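PDB 3BM3: PspGI restriction endonuclease from Pyrococcus sp. GI-H, which probably binds DNA and cleaves it as a type II site-specific restriction endonuclease, here caught in complex with its substrate DNA. Local coordinates for residues A138-S143 against A154-V159; V214-Y219 against R245-F250; L5-T10 against E76-A81; S221-I226 against K238-I243. The protein carries 2 engineered substitutions. All coordinates share one frame; numbering follows the deposited sequence.

Starting from the N terminus, contact 3 is the first to open: 5-10 comes to rest on 76-81, the far end of helix 52-80, closing a long and largely helical loop. Contact 1 follows in series, joining strand 139-141 to strand 155-160 across a short helical connection. Contact 2 then brings the end of strand 211-214 and the start of helix 216-227 against 245-250, and contact 4 closes between its two halves, pairing 221-226 with 238-243. Contacts 2 and 4 touch, for example through the Arg218-Glu225 salt bridge. Ile157 of strand 155-160 packs on Ile249 of helix 249-259, linking contacts 1 and 2. Contact 3 stands apart, its centre about 40 Å from that of contact 1.

Contact 1 of 4, residues A138-S143 against A154-V159. Engineered in segment 138-143: Ala138 (natural residue Asp).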
loop_
_atom_site.group_PDB
_atom_site.type_symbol
_atom_site.label_atom_id
_atom_site.label_comp_id
_atom_site.label_asym_id
_atom_site.label_seq_id
_atom_site.Cartn_x
_atom_site.Cartn_y
_atom_site.Cartn_z
ATOM N N ALA C 138 12.084 -7.574 -2.633
ATOM C CA ALA C 138 12.159 -8.626 -1.633
ATOM C C ALA C 138 13.361 -9.502 -1.871
ATOM O O ALA C 138 14.067 -9.838 -0.941
ATOM C CB ALA C 138 10.903 -9.508 -1.592
ATOM N N PHE C 139 13.583 -9.874 -3.130
ATOM C CA PHE C 139 14.710 -10.706 -3.474
ATOM C C PHE C 139 15.399 -10.190 -4.705
ATOM O O PHE C 139 14.773 -9.704 -5.631
ATOM C CB PHE C 139 14.253 -12.143 -3.699
ATOM C CG PHE C 139 13.604 -12.725 -2.489
ATOM C CD1 PHE C 139 14.386 -13.215 -1.466
ATOM C CD2 PHE C 139 12.238 -12.713 -2.329
ATOM C CE1 PHE C 139 13.819 -13.712 -0.294
ATOM C CE2 PHE C 139 11.664 -13.222 -1.157
ATOM C CZ PHE C 139 12.454 -13.724 -0.162
ATOM N N ILE C 140 16.706 -10.306 -4.670
ATOM C CA ILE C 140 17.519 -10.070 -5.826
ATOM C C ILE C 140 18.226 -11.366 -6.086
ATOM O O ILE C 140 18.906 -11.908 -5.213
ATOM C CB ILE C 140 18.539 -8.975 -5.590
ATOM C CG1 ILE C 140 17.832 -7.687 -5.197
ATOM C CG2 ILE C 140 19.377 -8.751 -6.867
ATOM C CD1 ILE C 140 18.735 -6.560 -4.849
ATOM N N ILE C 141 18.074 -11.868 -7.303
ATOM C CA ILE C 141 18.659 -13.135 -7.672
ATOM C C ILE C 141 19.710 -12.914 -8.742
ATOM O O ILE C 141 19.402 -12.374 -9.789
ATOM C CB ILE C 141 17.565 -14.093 -8.142
ATOM C CG1 ILE C 141 16.616 -14.336 -6.942
ATOM C CG2 ILE C 141 18.216 -15.371 -8.658
ATOM C CD1 ILE C 141 15.497 -15.210 -7.197
ATOM N N PRO C 142 20.967 -13.312 -8.477
ATOM C CA PRO C 142 21.465 -13.992 -7.274
ATOM C C PRO C 142 21.945 -13.067 -6.160
ATOM O O PRO C 142 22.066 -13.497 -4.997
ATOM C CB PRO C 142 22.631 -14.792 -7.812
ATOM C CG PRO C 142 23.191 -13.917 -8.887
ATOM C CD PRO C 142 22.025 -13.192 -9.499
ATOM N N SER C 143 22.241 -11.820 -6.506
ATOM C CA SER C 143 22.802 -10.889 -5.559
ATOM C C SER C 143 22.711 -9.497 -6.109
ATOM O O SER C 143 22.638 -9.296 -7.320
ATOM C CB SER C 143 24.295 -11.176 -5.335
ATOM O OG SER C 143 25.031 -10.956 -6.535
ATOM N N ALA C 154 20.277 -10.375 -13.601
ATOM C CA ALA C 154 19.688 -10.642 -12.272
ATOM C C ALA C 154 18.178 -10.492 -12.361
ATOM O O ALA C 154 17.640 -9.859 -13.283
ATOM C CB ALA C 154 20.227 -9.666 -11.233
ATOM N N ILE C 155 17.514 -11.074 -11.371
ATOM C CA ILE C 155 16.072 -10.978 -11.259
ATOM C C ILE C 155 15.766 -10.213 -9.995
ATOM O O ILE C 155 16.289 -10.545 -8.940
ATOM C CB ILE C 155 15.385 -12.339 -11.186
ATOM C CG1 ILE C 155 15.938 -13.302 -12.226
ATOM C CG2 ILE C 155 13.857 -12.165 -11.310
ATOM C CD1 ILE C 155 15.437 -14.760 -12.018
ATOM N N LEU C 156 14.893 -9.212 -10.117
ATOM C CA LEU C 156 14.347 -8.523 -8.979
ATOM C C LEU C 156 12.953 -9.095 -8.788
ATOM O O LEU C 156 12.139 -9.146 -9.727
ATOM C CB LEU C 156 14.261 -7.033 -9.239
ATOM C CG LEU C 156 15.546 -6.450 -9.792
ATOM C CD1 LEU C 156 15.401 -4.968 -9.954
ATOM C CD2 LEU C 156 16.699 -6.811 -8.859
ATOM N N ILE C 157 12.687 -9.522 -7.563
ATOM C CA ILE C 157 11.407 -10.121 -7.251
ATOM C C ILE C 157 10.777 -9.374 -6.110
ATOM O O ILE C 157 11.408 -9.219 -5.046
ATOM C CB ILE C 157 11.528 -11.578 -6.857
ATOM C CG1 ILE C 157 12.290 -12.351 -7.935
ATOM C CG2 ILE C 157 10.112 -12.155 -6.687
ATOM C CD1 ILE C 157 12.461 -13.862 -7.680
ATOM N N THR C 158 9.570 -8.882 -6.341
ATOM C CA THR C 158 8.780 -8.243 -5.310
ATOM C C THR C 158 7.734 -9.275 -4.910
ATOM O O THR C 158 7.170 -9.958 -5.763
ATOM C CB THR C 158 8.149 -6.915 -5.800
ATOM O OG1 THR C 158 9.192 -5.975 -6.101
ATOM C CG2 THR C 158 7.247 -6.331 -4.716
ATOM N N VAL C 159 7.526 -9.431 -3.605
ATOM C CA VAL C 159 6.686 -10.450 -3.091
ATOM C C VAL C 159 5.674 -9.796 -2.154
ATOM O O VAL C 159 6.052 -8.979 -1.323
ATOM C CB VAL C 159 7.538 -11.452 -2.354
ATOM C CG1 VAL C 159 6.713 -12.367 -1.525
ATOM C CG2 VAL C 159 8.397 -12.229 -3.354
HETATM O O HOH W 1 9.042 -7.136 -2.284
#
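Ile141 and Ile157 both set CG1 anti to the carbonyl carbon (chi1 -63° and -54°) and run on extended, so that the side chains cross at a slant on one side of the sheet and meet at their delta methyls. CD1 of Ile141 lies only 3.4 Å from CD1 of Ile157, tighter than ordinary van der Waals contact. Phe139 adopts the same first torsion, and its ring receives Val159 CG2 at the edge, near the ring plane, 4.0 Å from CD2. On the other side of the sheet Ile140 and Leu156 run alongside each other in the same sense, with Leu156 CD2 in the fork between CG1 and CG2 of Ile140. The antiparallel backbones form one edge of the five-stranded mixed sheet, 139-141 outermost within this chain, the sheet at the core of PDDEXK-type nucleases, the clan assigned to this family. Two hydrogen-bonded pairs fix the register: Phe139 N meets Ile157 O at 3.0 Å and Ile157 N meets Phe139 O at 2.8 Å, while Ile141 and Ile155 exchange equivalent bonds, all four in the carbonyl planes. Where the pairing ends, Ala138, engineered (Asp in the natural sequence), and Phe139 both face Ile157, which makes a classic beta bulge. A water accepts from Val159 N at 3.1 Å and, weakly, from Ala138 N, joining the segments at the bulge. Ile253 of helix 249-259 packs on Ile141 and Ile155, and the Phe139 ring meets those of Phe108 and His121. At the opposite end, Ala154 CB approaches Ile141 O, the oxygen of the cis peptide that leads into Pro142, to 3.2 Å.

Contact 2 of 4, residues V214-Y219 against R245-F250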
loop_
_atom_site.group_PDB
_atom_site.type_symbol
_atom_site.label_atom_id
_atom_site.label_comp_id
_atom_site.label_asym_id
_atom_site.label_seq_id
_atom_site.Cartn_x
_atom_site.Cartn_y
_atom_site.Cartn_z
ATOM N N VAL C 214 1.148 -15.762 -9.497
ATOM C CA VAL C 214 -0.100 -15.742 -8.763
ATOM C C VAL C 214 -0.187 -17.049 -7.972
ATOM O O VAL C 214 0.293 -18.079 -8.396
ATOM C CB VAL C 214 -1.323 -15.547 -9.705
ATOM C CG1 VAL C 214 -1.163 -14.321 -10.626
ATOM C CG2 VAL C 214 -1.591 -16.754 -10.538
ATOM N N ILE C 215 -0.755 -16.999 -6.774
ATOM C CA ILE C 215 -0.920 -18.184 -5.984
ATOM C C ILE C 215 -1.606 -19.221 -6.888
ATOM O O ILE C 215 -2.501 -18.892 -7.637
ATOM C CB ILE C 215 -1.744 -17.899 -4.717
ATOM C CG1 ILE C 215 -1.752 -19.106 -3.790
ATOM C CG2 ILE C 215 -3.144 -17.346 -5.043
ATOM C CD1 ILE C 215 -2.210 -18.780 -2.372
ATOM N N ASP C 216 -1.179 -20.473 -6.807
ATOM C CA ASP C 216 -1.584 -21.455 -7.805
ATOM C C ASP C 216 -3.077 -21.540 -7.965
ATOM O O ASP C 216 -3.561 -21.658 -9.090
ATOM C CB ASP C 216 -1.004 -22.832 -7.513
ATOM C CG ASP C 216 0.493 -22.915 -7.735
ATOM O OD1 ASP C 216 1.171 -21.888 -7.863
ATOM O OD2 ASP C 216 0.988 -24.065 -7.755
ATOM N N GLY C 217 -3.795 -21.464 -6.837
ATOM C CA GLY C 217 -5.254 -21.559 -6.790
ATOM C C GLY C 217 -6.002 -20.513 -7.578
ATOM O O GLY C 217 -7.173 -20.677 -7.899
ATOM N N ARG C 218 -5.330 -19.409 -7.892
ATOM C CA ARG C 218 -5.959 -18.315 -8.637
ATOM C C ARG C 218 -5.609 -18.320 -10.113
ATOM O O ARG C 218 -6.252 -17.677 -10.908
ATOM C CB ARG C 218 -5.546 -16.994 -7.960
ATOM C CG ARG C 218 -6.053 -15.729 -8.607
ATOM C CD ARG C 218 -7.523 -15.737 -8.914
ATOM N NE ARG C 218 -7.894 -14.402 -9.369
ATOM C CZ ARG C 218 -8.881 -14.127 -10.213
ATOM N NH1 ARG C 218 -9.640 -15.099 -10.724
ATOM N NH2 ARG C 218 -9.109 -12.880 -10.556
ATOM N N TYR C 219 -4.588 -19.074 -10.493
ATOM C CA TYR C 219 -4.076 -19.033 -11.847
ATOM C C TYR C 219 -5.174 -19.347 -12.849
ATOM O O TYR C 219 -5.435 -18.586 -13.761
ATOM C CB TYR C 219 -2.901 -19.980 -12.014
ATOM C CG TYR C 219 -2.360 -19.965 -13.403
ATOM C CD1 TYR C 219 -1.493 -18.966 -13.825
ATOM C CD2 TYR C 219 -2.764 -20.900 -14.324
ATOM C CE1 TYR C 219 -1.029 -18.925 -15.124
ATOM C CE2 TYR C 219 -2.281 -20.887 -15.615
ATOM C CZ TYR C 219 -1.427 -19.879 -16.015
ATOM O OH TYR C 219 -0.974 -19.887 -17.313
ATOM N N ARG C 245 1.942 -19.422 -12.441
ATOM C CA ARG C 245 1.680 -19.894 -11.105
ATOM C C ARG C 245 2.896 -19.647 -10.232
ATOM O O ARG C 245 4.039 -19.784 -10.657
ATOM C CB ARG C 245 1.386 -21.400 -11.152
ATOM C CG ARG C 245 0.164 -21.768 -11.871
ATOM C CD ARG C 245 0.058 -23.289 -11.878
ATOM N NE ARG C 245 -1.243 -23.766 -12.358
ATOM C CZ ARG C 245 -1.557 -23.972 -13.642
ATOM N NH1 ARG C 245 -0.668 -23.737 -14.606
ATOM N NH2 ARG C 245 -2.770 -24.418 -13.970
ATOM N N PHE C 246 2.636 -19.356 -8.965
ATOM C CA PHE C 246 3.684 -19.271 -7.966
ATOM C C PHE C 246 4.650 -20.448 -8.043
ATOM O O PHE C 246 5.856 -20.290 -7.989
ATOM C CB PHE C 246 3.044 -19.215 -6.585
ATOM C CG PHE C 246 4.039 -19.249 -5.465
ATOM C CD1 PHE C 246 4.639 -18.089 -5.031
ATOM C CD2 PHE C 246 4.401 -20.444 -4.868
ATOM C CE1 PHE C 246 5.535 -18.116 -3.985
ATOM C CE2 PHE C 246 5.319 -20.469 -3.827
ATOM C CZ PHE C 246 5.875 -19.298 -3.398
ATOM N N SER C 247 4.112 -21.640 -8.195
ATOM C CA SER C 247 4.971 -22.794 -8.201
ATOM C C SER C 247 6.006 -22.762 -9.288
ATOM O O SER C 247 7.042 -23.437 -9.186
ATOM C CB SER C 247 4.122 -24.053 -8.312
ATOM O OG SER C 247 3.484 -24.271 -7.085
ATOM N N ASP C 248 5.711 -22.033 -10.364
ATOM C CA ASP C 248 6.579 -22.009 -11.525
ATOM C C ASP C 248 7.794 -21.137 -11.330
ATOM O O ASP C 248 8.753 -21.211 -12.124
ATOM C CB ASP C 248 5.855 -21.416 -12.730
ATOM C CG ASP C 248 4.743 -22.265 -13.243
ATOM O OD1 ASP C 248 4.611 -23.393 -12.814
ATOM O OD2 ASP C 248 3.992 -21.755 -14.088
ATOM N N ILE C 249 7.785 -20.280 -10.311
ATOM C CA ILE C 249 8.821 -19.270 -10.261
ATOM C C ILE C 249 10.202 -19.905 -10.046
ATOM O O ILE C 249 11.193 -19.395 -10.496
ATOM C CB ILE C 249 8.537 -18.188 -9.224
ATOM C CG1 ILE C 249 9.440 -16.978 -9.461
ATOM C CG2 ILE C 249 8.648 -18.754 -7.777
ATOM C CD1 ILE C 249 9.067 -15.734 -8.668
ATOM N N PHE C 250 10.256 -21.024 -9.366
ATOM C CA PHE C 250 11.526 -21.621 -8.995
ATOM C C PHE C 250 12.272 -22.158 -10.195
ATOM O O PHE C 250 13.443 -21.810 -10.416
ATOM C CB PHE C 250 11.282 -22.635 -7.894
ATOM C CG PHE C 250 10.627 -21.989 -6.721
ATOM C CD1 PHE C 250 11.353 -21.157 -5.907
ATOM C CD2 PHE C 250 9.253 -22.060 -6.538
ATOM C CE1 PHE C 250 10.746 -20.495 -4.883
ATOM C CE2 PHE C 250 8.641 -21.396 -5.519
ATOM C CZ PHE C 250 9.383 -20.607 -4.688
#
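One face of the Arg245 guanidinium carries Tyr219 CD2, 3.3 Å above the plane and over its centre, while Val214 CG2 sits at the edge of the Tyr219 ring, in its plane. Guanidinium and ring are tilted 36° apart, so the overlap is oblique, with Tyr219 CE2 3.4 Å from Arg245 NH1. The aliphatic part of the arginine takes part too: its CG packs on Tyr219 CG at 3.5 Å. The charged end is held by a salt bridge from NH2 to Asp220. The Asp216 carboxylate stands nearly perpendicular to the guanidinium (85°) and turns instead to Ser247: OD1 accepts Ser247 N at 3.0 Å and OD2 accepts Ser247 OG at 2.6 Å, each through its syn lone pair. This two-point grip fixes the carboxylate's rotation. Beside it, Phe246 N donates to Val214 O at 2.7 Å from above the carbonyl plane, a final link where strand 211-214 pairs in parallel with strand 243-245. Both segments leave the sheet here, 214-219 into helix 216-227 and 245-250 toward helix 249-259; Ser53, at the start of helix 52-80, binds Ser247 OG and Asp216 N, and Phe246 packs on Val190 of strand 186-191 and Leu111 of helix 85-115.

Contact 3 of 4, residues L5-T10 against E76-A81; sequences LVIDIT and EAYLSA
An Asx turn shapes the N-terminal arm where it lies on the last turn of helix 52-80, a surface contact at the far end of that long helix and well away from the central sheet. Asp8 OD1 accepts Thr10 N, two residues on, at 2.9 Å, which bends the chain just after Asp8; Ile7 and Ile9, on either side of Asp8, both reach the helix. No hydrogen bond crosses between the two segments; apolar carbons carry the contact. Ile7 points its CB toward the helix and closes on Ala77: CG2 comes within 3.6 Å of Ala77 CB, with Ile7 CD1 also close to that methyl. Ile7 CG2 also approaches Tyr78 CE1 at 3.9 Å. Ile9 has CG1 in the crowded position between the backbone N and the carbonyl carbon (chi1 60°), an arrangement that sends its two branches to different partners. Its CG2 stands over the face of the Tyr78 ring, 4.2 Å from the ring centroid and 12° off the normal, a CH-pi contact. Its CD1 reaches Ala81 CB, one turn along from Ala77, at 3.5 Å. Tyr78, the buried member of the group, runs antiparallel to Ile9 and carries its hydroxyl to the arm, where OH is hydrogen-bonded to Lys11 O. Its ring also meets that of Tyr83 edge-to-face and packs on Leu88 of helix 85-115. Nearer the N terminus, Leu5 N is hydrogen-bonded to Gln73 OE1 of helix 52-80. Within the turn, Asp8 OD1 takes a second donor, Thr10 OG1, at 2.6 Å and from above the carboxylate plane.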
loop_
_atom_site.group_PDB
_atom_site.type_symbol
_atom_site.label_atom_id
_atom_site.label_comp_id
_atom_site.label_asym_id
_atom_site.label_seq_id
_atom_site.Cartn_x
_atom_site.Cartn_y
_atom_site.Cartn_z
ATOM N N LEU C 5 4.815 -19.787 26.872
ATOM C CA LEU C 5 5.698 -18.632 26.903
ATOM C C LEU C 5 5.847 -18.090 28.301
ATOM O O LEU C 5 4.908 -18.118 29.081
ATOM C CB LEU C 5 5.165 -17.497 26.024
ATOM C CG LEU C 5 5.026 -17.831 24.544
ATOM C CD1 LEU C 5 4.217 -16.719 23.816
ATOM C CD2 LEU C 5 6.406 -18.063 23.942
ATOM N N VAL C 6 7.029 -17.566 28.586
ATOM C CA VAL C 6 7.243 -16.723 29.735
ATOM C C VAL C 6 6.976 -15.330 29.220
ATOM O O VAL C 6 7.612 -14.847 28.268
ATOM C CB VAL C 6 8.657 -16.862 30.298
ATOM C CG1 VAL C 6 8.857 -15.949 31.486
ATOM C CG2 VAL C 6 8.929 -18.329 30.653
ATOM N N ILE C 7 5.967 -14.723 29.793
ATOM C CA ILE C 7 5.470 -13.473 29.280
ATOM C C ILE C 7 5.846 -12.388 30.253
ATOM O O ILE C 7 5.467 -12.437 31.424
ATOM C CB ILE C 7 3.954 -13.528 29.058
ATOM C CG1 ILE C 7 3.667 -14.540 27.936
ATOM C CG2 ILE C 7 3.441 -12.137 28.688
ATOM C CD1 ILE C 7 2.290 -15.082 27.909
ATOM N N ASP C 8 6.606 -11.417 29.770
ATOM C CA ASP C 8 6.991 -10.276 30.566
ATOM C C ASP C 8 6.078 -9.134 30.199
ATOM O O ASP C 8 6.226 -8.532 29.165
ATOM C CB ASP C 8 8.455 -9.919 30.265
ATOM C CG ASP C 8 8.914 -8.665 30.989
ATOM O OD1 ASP C 8 8.079 -7.996 31.633
ATOM O OD2 ASP C 8 10.110 -8.362 30.896
ATOM N N ILE C 9 5.120 -8.830 31.073
ATOM C CA ILE C 9 4.113 -7.819 30.762
ATOM C C ILE C 9 4.646 -6.393 30.803
ATOM O O ILE C 9 3.912 -5.477 30.480
ATOM C CB ILE C 9 2.865 -7.925 31.664
ATOM C CG1 ILE C 9 3.249 -7.758 33.143
ATOM C CG2 ILE C 9 2.115 -9.242 31.357
ATOM C CD1 ILE C 9 2.113 -7.255 33.992
ATOM N N THR C 10 5.910 -6.200 31.183
ATOM C CA THR C 10 6.521 -4.874 31.119
ATOM C C THR C 10 7.058 -4.566 29.710
ATOM O O THR C 10 7.518 -3.459 29.449
ATOM C CB THR C 10 7.653 -4.711 32.140
ATOM O OG1 THR C 10 8.767 -5.508 31.755
ATOM C CG2 THR C 10 7.172 -5.108 33.569
ATOM N N GLU C 76 -3.964 -13.337 26.990
ATOM C CA GLU C 76 -4.425 -13.688 28.326
ATOM C C GLU C 76 -3.581 -13.026 29.413
ATOM O O GLU C 76 -4.110 -12.532 30.414
ATOM C CB GLU C 76 -4.491 -15.213 28.478
ATOM C CG GLU C 76 -5.562 -15.813 27.583
ATOM C CD GLU C 76 -5.661 -17.328 27.668
ATOM O OE1 GLU C 76 -4.825 -17.977 28.356
ATOM O OE2 GLU C 76 -6.576 -17.878 27.016
ATOM N N ALA C 77 -2.272 -12.983 29.222
ATOM C CA ALA C 77 -1.375 -12.404 30.212
ATOM C C ALA C 77 -1.629 -10.925 30.349
ATOM O O ALA C 77 -1.691 -10.409 31.479
ATOM C CB ALA C 77 0.098 -12.674 29.840
ATOM N N TYR C 78 -1.778 -10.232 29.212
ATOM C CA TYR C 78 -1.999 -8.782 29.230
ATOM C C TYR C 78 -3.387 -8.425 29.748
ATOM O O TYR C 78 -3.542 -7.430 30.435
ATOM C CB TYR C 78 -1.701 -8.135 27.885
ATOM C CG TYR C 78 -0.229 -7.928 27.730
ATOM C CD1 TYR C 78 0.609 -8.993 27.406
ATOM C CD2 TYR C 78 0.352 -6.683 27.935
ATOM C CE1 TYR C 78 1.977 -8.815 27.282
ATOM C CE2 TYR C 78 1.736 -6.489 27.798
ATOM C CZ TYR C 78 2.539 -7.568 27.479
ATOM O OH TYR C 78 3.901 -7.412 27.351
ATOM N N LEU C 79 -4.383 -9.247 29.458
ATOM C CA LEU C 79 -5.727 -8.976 29.985
ATOM C C LEU C 79 -5.696 -9.152 31.496
ATOM O O LEU C 79 -6.306 -8.354 32.236
ATOM C CB LEU C 79 -6.767 -9.903 29.368
ATOM C CG LEU C 79 -6.998 -9.707 27.868
ATOM C CD1 LEU C 79 -8.220 -10.544 27.430
ATOM C CD2 LEU C 79 -7.115 -8.280 27.476
ATOM N N SER C 80 -4.986 -10.170 31.969
ATOM C CA SER C 80 -4.853 -10.353 33.436
ATOM C C SER C 80 -4.206 -9.159 34.119
ATOM O O SER C 80 -4.516 -8.840 35.284
ATOM C CB SER C 80 -4.049 -11.610 33.741
ATOM O OG SER C 80 -4.803 -12.768 33.419
ATOM N N ALA C 81 -3.280 -8.525 33.406
ATOM C CA ALA C 81 -2.600 -7.293 33.825
ATOM C C ALA C 81 -3.419 -6.015 33.654
ATOM O O ALA C 81 -2.947 -4.921 34.011
ATOM C CB ALA C 81 -1.298 -7.151 33.072
#

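Contact 4 of 4, residues S221-I226 against K238-I243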
loop_
_atom_site.group_PDB
_atom_site.type_symbol
_atom_site.label_atom_id
_atom_site.label_comp_id
_atom_site.label_asym_id
_atom_site.label_seq_id
_atom_site.Cartn_x
_atom_site.Cartn_y
_atom_site.Cartn_z
ATOM N N SER C 221 -8.510 -19.430 -12.786
ATOM C CA SER C 221 -9.656 -18.525 -12.890
ATOM C C SER C 221 -9.203 -17.186 -13.465
ATOM O O SER C 221 -9.932 -16.558 -14.213
ATOM C CB SER C 221 -10.347 -18.339 -11.534
ATOM O OG SER C 221 -9.455 -17.870 -10.528
ATOM N N LEU C 222 -7.985 -16.767 -13.135
ATOM C CA LEU C 222 -7.466 -15.519 -13.659
ATOM C C LEU C 222 -7.293 -15.618 -15.152
ATOM O O LEU C 222 -7.725 -14.726 -15.892
ATOM C CB LEU C 222 -6.150 -15.126 -12.964
ATOM C CG LEU C 222 -5.440 -13.958 -13.639
ATOM C CD1 LEU C 222 -6.332 -12.705 -13.662
ATOM C CD2 LEU C 222 -4.096 -13.708 -12.985
ATOM N N ILE C 223 -6.694 -16.709 -15.610
ATOM C CA ILE C 223 -6.521 -16.934 -17.037
ATOM C C ILE C 223 -7.883 -17.026 -17.734
ATOM O O ILE C 223 -8.066 -16.475 -18.826
ATOM C CB ILE C 223 -5.647 -18.176 -17.300
ATOM C CG1 ILE C 223 -4.224 -17.998 -16.752
ATOM C CG2 ILE C 223 -5.615 -18.522 -18.805
ATOM C CD1 ILE C 223 -3.497 -16.756 -17.193
ATOM N N GLU C 224 -8.854 -17.660 -17.091
ATOM C CA GLU C 224 -10.184 -17.781 -17.669
ATOM C C GLU C 224 -10.806 -16.403 -17.871
ATOM O O GLU C 224 -11.414 -16.136 -18.908
ATOM C CB GLU C 224 -11.086 -18.643 -16.781
ATOM C CG GLU C 224 -12.468 -18.906 -17.380
ATOM C CD GLU C 224 -12.378 -19.441 -18.792
ATOM O OE1 GLU C 224 -11.531 -20.332 -19.008
ATOM O OE2 GLU C 224 -13.153 -18.982 -19.682
ATOM N N GLU C 225 -10.663 -15.530 -16.873
ATOM C CA GLU C 225 -11.132 -14.157 -16.999
ATOM C C GLU C 225 -10.493 -13.469 -18.191
ATOM O O GLU C 225 -11.169 -12.795 -18.966
ATOM C CB GLU C 225 -10.840 -13.350 -15.751
ATOM C CG GLU C 225 -11.692 -13.668 -14.589
ATOM C CD GLU C 225 -11.409 -12.741 -13.431
ATOM O OE1 GLU C 225 -11.188 -11.535 -13.675
ATOM O OE2 GLU C 225 -11.428 -13.214 -12.282
ATOM N N ILE C 226 -9.185 -13.631 -18.330
ATOM C CA ILE C 226 -8.468 -13.066 -19.452
ATOM C C ILE C 226 -9.051 -13.587 -20.777
ATOM O O ILE C 226 -9.336 -12.818 -21.698
ATOM C CB ILE C 226 -6.957 -13.349 -19.305
ATOM C CG1 ILE C 226 -6.412 -12.510 -18.139
ATOM C CG2 ILE C 226 -6.213 -13.062 -20.601
ATOM C CD1 ILE C 226 -4.931 -12.766 -17.764
ATOM N N LYS C 238 -0.155 -12.385 -25.323
ATOM C CA LYS C 238 0.901 -11.508 -24.852
ATOM C C LYS C 238 0.976 -11.508 -23.321
ATOM O O LYS C 238 2.061 -11.499 -22.732
ATOM C CB LYS C 238 0.664 -10.098 -25.433
ATOM C CG LYS C 238 1.204 -8.918 -24.623
ATOM C CD LYS C 238 1.126 -7.618 -25.431
ATOM C CE LYS C 238 -0.301 -7.269 -25.841
ATOM N NZ LYS C 238 -0.504 -5.862 -26.336
ATOM N N TYR C 239 -0.182 -11.543 -22.679
ATOM C CA TYR C 239 -0.257 -11.469 -21.242
ATOM C C TYR C 239 -0.176 -12.822 -20.575
ATOM O O TYR C 239 0.520 -12.992 -19.568
ATOM C CB TYR C 239 -1.562 -10.804 -20.852
ATOM C CG TYR C 239 -1.603 -9.399 -21.340
ATOM C CD1 TYR C 239 -0.890 -8.391 -20.682
ATOM C CD2 TYR C 239 -2.329 -9.058 -22.471
ATOM C CE1 TYR C 239 -0.891 -7.128 -21.134
ATOM C CE2 TYR C 239 -2.365 -7.758 -22.916
ATOM C CZ TYR C 239 -1.635 -6.797 -22.242
ATOM O OH TYR C 239 -1.691 -5.501 -22.690
ATOM N N ILE C 240 -0.914 -13.772 -21.142
ATOM C CA ILE C 240 -1.010 -15.108 -20.572
ATOM C C ILE C 240 0.377 -15.728 -20.417
ATOM O O ILE C 240 0.650 -16.401 -19.408
ATOM C CB ILE C 240 -1.980 -15.998 -21.366
ATOM C CG1 ILE C 240 -3.425 -15.500 -21.166
ATOM C CG2 ILE C 240 -1.914 -17.432 -20.883
ATOM C CD1 ILE C 240 -4.472 -16.332 -21.987
ATOM N N GLN C 241 1.267 -15.459 -21.361
ATOM C CA GLN C 241 2.618 -16.007 -21.310
ATOM C C GLN C 241 3.455 -15.492 -20.145
ATOM O O GLN C 241 4.365 -16.175 -19.708
ATOM C CB GLN C 241 3.358 -15.739 -22.604
ATOM C CG GLN C 241 2.761 -16.499 -23.789
ATOM C CD GLN C 241 3.119 -15.895 -25.155
ATOM O OE1 GLN C 241 2.634 -16.362 -26.196
ATOM N NE2 GLN C 241 3.944 -14.826 -25.151
ATOM N N LYS C 242 3.128 -14.290 -19.688
ATOM C CA LYS C 242 3.855 -13.604 -18.637
ATOM C C LYS C 242 3.181 -13.769 -17.276
ATOM O O LYS C 242 3.683 -13.250 -16.296
ATOM C CB LYS C 242 3.971 -12.126 -18.990
ATOM C CG LYS C 242 4.861 -11.891 -20.236
ATOM C CD LYS C 242 4.701 -10.486 -20.871
ATOM C CE LYS C 242 5.409 -10.414 -22.257
ATOM N NZ LYS C 242 4.706 -11.087 -23.430
ATOM N N ILE C 243 2.054 -14.464 -17.214
ATOM C CA ILE C 243 1.371 -14.707 -15.947
ATOM C C ILE C 243 1.618 -16.156 -15.627
ATOM O O ILE C 243 1.406 -16.995 -16.461
ATOM C CB ILE C 243 -0.155 -14.437 -16.058
ATOM C CG1 ILE C 243 -0.396 -12.956 -16.344
ATOM C CG2 ILE C 243 -0.882 -14.872 -14.822
ATOM C CD1 ILE C 243 -1.846 -12.680 -16.857
#
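Ile226 and Ile243 meet tip to tip, CD1 to CD1 at 3.2 Å, closer than usual for two methyls, inside the beta-alpha-beta crossover that leads from strand 211-214 through helix 216-227 and helix 236-240 to the adjacent parallel strand 243-245. The whole first shell is aliphatic, with no hydrogen bond across. Ile226 CG2 lies against Ile240 CG1 at 3.7 Å as the two side chains pass antiparallel to one another. Ile223 bends at its second torsion (chi2 -53°), which brings CD1 to Ile243 CG2 at 4.0 Å, while its CG2 crosses obliquely to Ile240 CD1. Leu222 CD2 reaches that same Ile243 CG2 at 3.9 Å, so one branch of Ile243 is shared by Leu222 and Ile223 and the other goes to Ile226. Helical spacing aligns the three residues of 221-226 on one side of their helix, Ile226 N bonding to Leu222 O one turn back. A type I turn from Ile240 to Ile243 brings both isoleucines to the side that meets 221-226. Further out, Ile226 packs on Ile198 of helix 198-206 and on Phe234, Leu222 on Phe196, and Ile243 on Tyr219. Tyr239 touches Tyr128 of the second subunit, and its hydroxyl is bonded to Asp206. Within 238-243, the Lys242 side chain reaches back so that NZ donates to Lys238 O at 2.8 Å, in the carbonyl plane and on a lone pair.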